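Local atomic coordinates of receptor-type tyrosine-protein phosphatase C (Rattus norvegicus, PDB entry 5FN8), a protein that dephosphorylates phosphotyrosine in signalling proteins and is probably required for T-cell activation through the antigen receptor, represented here by two extracellular fibronectin type III domains. Residues R108-D111 with N112-N115. Numbering follows the deposited sequence.
With NAG (2-acetamido-2-deoxy-beta-D-glucopyranose), chain I.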
loop_
_atom_site.group_PDB
_atom_site.type_symbol
_atom_site.label_atom_id
_atom_site.label_comp_id
_atom_site.label_asym_id
_atom_site.label_seq_id
_atom_site.Cartn_x
_atom_site.Cartn_y
_atom_site.Cartn_z
ATOM N N ARG B 108 31.675 -0.902 -6.595
ATOM C CA ARG B 108 33.020 -0.667 -6.052
ATOM C C ARG B 108 33.210 0.815 -5.703
ATOM O O ARG B 108 33.039 1.672 -6.567
ATOM C CB ARG B 108 34.113 -1.143 -7.015
ATOM C CG ARG B 108 34.984 -2.254 -6.437
ATOM C CD ARG B 108 35.571 -3.154 -7.516
ATOM N NE ARG B 108 34.548 -3.972 -8.173
ATOM C CZ ARG B 108 34.709 -4.630 -9.319
ATOM N NH1 ARG B 108 35.876 -4.579 -9.956
ATOM N NH2 ARG B 108 33.715 -5.331 -9.840
ATOM N N ALA B 109 33.503 1.114 -4.423
ATOM C CA ALA B 109 33.724 2.480 -3.939
ATOM C C ALA B 109 35.195 2.869 -4.086
ATOM O O ALA B 109 35.497 4.030 -4.362
ATOM C CB ALA B 109 33.270 2.623 -2.492
ATOM N N SER B 110 36.094 1.879 -3.902
ATOM C CA SER B 110 37.552 1.946 -4.000
ATOM C C SER B 110 38.087 0.529 -4.335
ATOM O O SER B 110 37.312 -0.328 -4.777
ATOM C CB SER B 110 38.161 2.509 -2.710
ATOM O OG SER B 110 38.770 1.539 -1.872
ATOM N N ASP B 111 39.402 0.295 -4.146
ATOM C CA ASP B 111 40.061 -0.987 -4.416
ATOM C C ASP B 111 39.563 -2.103 -3.471
ATOM O O ASP B 111 39.284 -3.218 -3.931
ATOM C CB ASP B 111 41.596 -0.830 -4.326
ATOM C CG ASP B 111 42.239 0.093 -5.364
ATOM O OD1 ASP B 111 41.655 1.167 -5.655
ATOM O OD2 ASP B 111 43.359 -0.231 -5.841
ATOM N N ASN B 112 39.424 -1.786 -2.163
ATOM C CA ASN B 112 38.966 -2.720 -1.124
ATOM C C ASN B 112 37.659 -2.232 -0.385
ATOM O O ASN B 112 37.406 -2.620 0.759
ATOM C CB ASN B 112 40.125 -2.974 -0.143
ATOM C CG ASN B 112 40.497 -1.814 0.768
ATOM O OD1 ASN B 112 40.080 -0.657 0.581
ATOM N ND2 ASN B 112 41.298 -2.109 1.789
ATOM N N SER B 113 36.866 -1.371 -1.060
ATOM C CA SER B 113 35.651 -0.702 -0.576
ATOM C C SER B 113 34.461 -0.977 -1.529
ATOM O O SER B 113 34.633 -0.886 -2.745
ATOM C CB SER B 113 35.915 0.803 -0.502
ATOM O OG SER B 113 35.133 1.523 0.433
ATOM N N ILE B 114 33.270 -1.306 -0.970
ATOM C CA ILE B 114 32.010 -1.601 -1.682
ATOM C C ILE B 114 30.890 -0.759 -1.098
ATOM O O ILE B 114 30.745 -0.660 0.116
ATOM C CB ILE B 114 31.609 -3.129 -1.622
ATOM C CG1 ILE B 114 32.685 -4.121 -2.155
ATOM C CG2 ILE B 114 30.180 -3.438 -2.149
ATOM C CD1 ILE B 114 33.216 -3.910 -3.490
ATOM N N ASN B 115 30.078 -0.180 -1.969
ATOM C CA ASN B 115 28.903 0.607 -1.597
ATOM C C ASN B 115 27.662 -0.232 -1.919
ATOM O O ASN B 115 27.599 -0.852 -2.995
ATOM C CB ASN B 115 28.880 1.953 -2.343
ATOM C CG ASN B 115 29.558 3.119 -1.651
ATOM O OD1 ASN B 115 30.373 2.956 -0.725
ATOM N ND2 ASN B 115 29.200 4.322 -2.129
HETATM C C1 NAG I . 29.718 5.564 -1.634
HETATM C C2 NAG I . 30.040 6.521 -2.783
HETATM C C3 NAG I . 30.629 7.777 -2.141
HETATM C C4 NAG I . 29.610 8.423 -1.203
HETATM C C5 NAG I . 29.080 7.409 -0.189
HETATM C C6 NAG I . 27.862 7.904 0.562
HETATM C C7 NAG I . 30.582 5.469 -4.953
HETATM C C8 NAG I . 31.643 4.760 -5.736
HETATM N N2 NAG I . 30.961 5.946 -3.751
HETATM O O3 NAG I . 31.016 8.704 -3.149
HETATM O O4 NAG I . 30.203 9.525 -0.521
HETATM O O5 NAG I . 28.687 6.194 -0.857
HETATM O O6 NAG I . 27.403 6.972 1.537
HETATM O O7 NAG I . 29.436 5.595 -5.380
#
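With OG anti to the backbone N (chi1 -154°), S113 sets its hydroxyl alongside the A109 methyl, S113 OG 3.6 Å from A109 CB; in I114 the first torsion (chi1 -56°) places CG1 beside the backbone N, and the second turns CD1 onto R108 CG, 3.8 Å away. The side chains of R108 and I114 run side by side in the same direction, on the sheet face where Q183 of strand 179-184 touches both. R108 and I114 form an antiparallel non-hydrogen-bonded pair, the last before the hairpin turn that joins strands 104-108 and 114-119 of the second fibronectin type III domain. In the turn, S113 O accepts from A109 N at 2.8 Å, the donor sitting 49° out of the carbonyl plane, and more weakly from S110 N at 3.3 Å, a long but nearly straight bond. S110 OG lies 3.3 Å from S113 CB and receives a weak bond from N112 N. Beyond the hairpin, L157 makes a backbone hydrogen bond with N112, and Y159 is touched by D111 and N112. Toward the strand, A109 CB rests against N115 OD1 at 3.4 Å. The amide nitrogen of N115, ND2, is covalently joined to C1 of an N-acetylglucosamine, whose acetyl methyl C8 comes back over the loop, 3.5 Å from R108 O and close to A109 CA. S113 O thus takes one firm bond from A109 N and a weak one from S110 N, and closure of the loop rests mainly on the first, while the N-linked sugar, bonded to the strand, packs its acetyl methyl against the backbone of R108, at the strand end, and of A109.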